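Local coordinates for Lv-ranaspumin (Lv-RSN-1) (Leptodactylus vastus, PDB 4K82), which probably acts as a surfactant of the frog's foam nest, helping to form or stabilise the foam at the air-water interface, at residues 38-43 against 91-96. Numbering follows the deposited sequence. Where two conformers were deposited one is given.
Sequences CAYQNG and DIIQGL
Y40 and I93 sit nearest across two helix segments, 38-42 and 91-96, their CA atoms 7.5 Å apart, where the axes approach to 10.3 Å and run 122° apart. I93 lies over one face of the Y40 ring: its CG1 is 3.8 Å from Y40 CG and 4.1 Å from the ring centroid, a CH-pi contact offset toward the CG rim. The Y40 ring swings out opposite its own backbone N, which brings that face to I93. The ring also meets F51, and Y40 touches L54, both of helix 48-64, which packs against both segments in this largely alpha-helical surfactant protein. Helix 29-42 is tied as well to helix 107-121 by the C38-C114 disulfide. Beside the apolar contact the two glutamines join by a single hydrogen bond, Q41 NE2 to Q94 OE1 at 2.9 Å, nearly straight at 177°. The acceptor lies in the Q41 amide plane, although the two amide planes are turned 46° apart. Q41 arrives extended beyond CG, whereas Q94 bends at chi2. Shortened to an alanine, Q41 would lose its NE2 donor, and the Q94 amide would probably be freer to turn. At the helix end, C38 O accepts from both N42 N and N42 ND2, the latter at 3.0 Å.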
ATOM      1  N   CYS A  38      -1.276  -7.899   2.523  1.00 17.42           N
ATOM      2  CA  CYS A  38      -2.319  -7.513   3.451  0.58 19.21           C
ATOM      3  C   CYS A  38      -3.663  -7.304   2.755  1.00 19.73           C
ATOM      4  O   CYS A  38      -4.705  -7.540   3.348  1.00 20.27           O
ATOM      5  CB  CYS A  38      -1.867  -6.321   4.293  0.58 20.93           C
ATOM      6  SG  CYS A  38      -0.460  -6.801   5.323  0.58 21.93           S
ATOM      7  N   ALA A  39      -3.643  -6.900   1.487  1.00 17.12           N
ATOM      8  CA  ALA A  39      -4.883  -6.788   0.735  1.00 16.14           C
ATOM      9  C   ALA A  39      -5.513  -8.165   0.587  1.00 19.74           C
ATOM     10  O   ALA A  39      -6.710  -8.351   0.802  1.00 19.30           O
ATOM     11  CB  ALA A  39      -4.627  -6.174  -0.638  1.00 18.46           C
ATOM     12  N   TYR A  40      -4.698  -9.140   0.206  1.00 19.30           N
ATOM     13  CA  TYR A  40      -5.190 -10.499   0.096  1.00 21.26           C
ATOM     14  C   TYR A  40      -5.760 -11.006   1.421  1.00 19.53           C
ATOM     15  O   TYR A  40      -6.848 -11.581   1.454  1.00 21.29           O
ATOM     16  CB  TYR A  40      -4.085 -11.438  -0.419  1.00 19.08           C
ATOM     17  CG  TYR A  40      -4.625 -12.802  -0.742  1.00 22.52           C
ATOM     18  CD1 TYR A  40      -4.802 -13.748   0.259  1.00 24.15           C
ATOM     19  CD2 TYR A  40      -4.993 -13.130  -2.035  1.00 22.60           C
ATOM     20  CE1 TYR A  40      -5.330 -14.997  -0.026  1.00 21.74           C
ATOM     21  CE2 TYR A  40      -5.519 -14.378  -2.328  1.00 22.41           C
ATOM     22  CZ  TYR A  40      -5.689 -15.299  -1.311  1.00 23.13           C
ATOM     23  OH  TYR A  40      -6.214 -16.549  -1.579  1.00 27.00           O
ATOM     24  N   GLN A  41      -5.035 -10.773   2.514  1.00 16.72           N
ATOM     25  CA  GLN A  41      -5.399 -11.329   3.813  1.00 17.47           C
ATOM     26  C   GLN A  41      -6.618 -10.658   4.427  1.00 22.72           C
ATOM     27  O   GLN A  41      -7.340 -11.290   5.209  1.00 24.00           O
ATOM     28  CB  GLN A  41      -4.233 -11.219   4.797  1.00 20.49           C
ATOM     29  CG  GLN A  41      -3.072 -12.172   4.553  1.00 20.89           C
ATOM     30  CD  GLN A  41      -1.900 -11.878   5.461  1.00 20.43           C
ATOM     31  OE1 GLN A  41      -1.701 -10.733   5.896  1.00 27.41           O
ATOM     32  NE2 GLN A  41      -1.097 -12.888   5.729  1.00 24.69           N
ATOM     33  N   ASN A  42      -6.846  -9.392   4.089  1.00 17.04           N
ATOM     34  CA  ASN A  42      -7.877  -8.604   4.767  1.00 18.80           C
ATOM     35  C   ASN A  42      -9.087  -8.207   3.937  1.00 22.14           C
ATOM     36  O   ASN A  42     -10.104  -7.817   4.502  1.00 26.05           O
ATOM     37  CB  ASN A  42      -7.259  -7.349   5.396  1.00 24.16           C
ATOM     38  CG  ASN A  42      -6.349  -7.673   6.561  1.00 25.12           C
ATOM     39  OD1 ASN A  42      -6.816  -7.865   7.686  1.00 26.90           O
ATOM     40  ND2 ASN A  42      -5.048  -7.752   6.302  1.00 21.10           N
ATOM     41  N   GLY A  43      -8.986  -8.300   2.614  1.00 25.60           N
ATOM     42  CA  GLY A  43     -10.095  -7.958   1.736  1.00 26.34           C
ATOM     43  C   GLY A  43     -11.362  -8.729   2.058  1.00 30.00           C
ATOM     44  O   GLY A  43     -11.308  -9.920   2.345  1.00 26.68           O
ATOM     45  N   ASP A  91      -1.953 -19.768  -0.869  1.00 23.44           N
ATOM     46  CA  ASP A  91      -0.748 -20.455  -0.436  1.00 21.99           C
ATOM     47  C   ASP A  91       0.505 -19.673  -0.785  1.00 20.36           C
ATOM     48  O   ASP A  91       1.465 -19.694  -0.020  1.00 20.72           O
ATOM     49  CB  ASP A  91      -0.661 -21.858  -1.027  1.00 24.23           C
ATOM     50  CG  ASP A  91      -1.627 -22.821  -0.375  1.00 33.41           C
ATOM     51  OD1 ASP A  91      -2.178 -22.484   0.699  1.00 34.84           O
ATOM     52  OD2 ASP A  91      -1.819 -23.921  -0.928  1.00 34.48           O
ATOM     53  N   ILE A  92       0.506 -19.017  -1.950  1.00 20.25           N
ATOM     54  CA  ILE A  92       1.631 -18.175  -2.330  1.00 19.20           C
ATOM     55  C   ILE A  92       1.772 -17.016  -1.351  1.00 18.32           C
ATOM     56  O   ILE A  92       2.862 -16.720  -0.865  1.00 20.61           O
ATOM     57  CB  ILE A  92       1.487 -17.632  -3.768  1.00 18.97           C
ATOM     58  CG1 ILE A  92       1.609 -18.790  -4.758  1.00 22.11           C
ATOM     59  CG2 ILE A  92       2.531 -16.570  -4.031  1.00 19.60           C
ATOM     60  CD1 ILE A  92       1.285 -18.411  -6.186  1.00 24.96           C
ATOM     61  N   ILE A  93       0.651 -16.379  -1.044  1.00 17.59           N
ATOM     62  CA  ILE A  93       0.672 -15.231  -0.145  1.00 17.84           C
ATOM     63  C   ILE A  93       1.167 -15.621   1.250  1.00 21.08           C
ATOM     64  O   ILE A  93       2.011 -14.931   1.830  1.00 19.28           O
ATOM     65  CB  ILE A  93      -0.710 -14.557  -0.082  1.00 18.79           C
ATOM     66  CG1 ILE A  93      -1.074 -13.928  -1.431  1.00 20.39           C
ATOM     67  CG2 ILE A  93      -0.768 -13.517   1.067  1.00 21.25           C
ATOM     68  CD1 ILE A  93      -0.314 -12.640  -1.770  1.00 23.81           C
ATOM     69  N   GLN A  94       0.669 -16.739   1.774  1.00 18.93           N
ATOM     70  CA  GLN A  94       1.069 -17.163   3.112  1.00 20.32           C
ATOM     71  C   GLN A  94       2.532 -17.595   3.121  1.00 20.42           C
ATOM     72  O   GLN A  94       3.282 -17.246   4.036  1.00 20.89           O
ATOM     73  CB  GLN A  94       0.156 -18.274   3.642  1.00 21.24           C
ATOM     74  CG  GLN A  94      -1.268 -17.803   3.928  1.00 22.51           C
ATOM     75  CD  GLN A  94      -1.330 -16.651   4.937  1.00 28.01           C
ATOM     76  OE1 GLN A  94      -1.605 -15.504   4.576  1.00 26.81           O
ATOM     77  NE2 GLN A  94      -1.079 -16.959   6.208  1.00 26.92           N
ATOM     78  N   GLY A  95       2.937 -18.329   2.086  1.00 21.11           N
ATOM     79  CA  GLY A  95       4.328 -18.717   1.918  1.00 24.04           C
ATOM     80  C   GLY A  95       5.267 -17.530   1.815  1.00 21.68           C
ATOM     81  O   GLY A  95       6.334 -17.489   2.442  1.00 23.28           O
ATOM     82  N   LEU A  96       4.858 -16.540   1.026  1.00 19.50           N
ATOM     83  CA  LEU A  96       5.655 -15.348   0.836  1.00 21.02           C
ATOM     84  C   LEU A  96       5.794 -14.593   2.154  1.00 22.76           C
ATOM     85  O   LEU A  96       6.885 -14.140   2.515  1.00 26.56           O
ATOM     86  CB  LEU A  96       5.021 -14.459  -0.238  1.00 20.88           C
ATOM     87  CG  LEU A  96       5.807 -13.199  -0.557  1.00 25.76           C
ATOM     88  CD1 LEU A  96       7.227 -13.591  -0.960  1.00 25.29           C
ATOM     89  CD2 LEU A  96       5.108 -12.444  -1.669  1.00 28.58           C
TER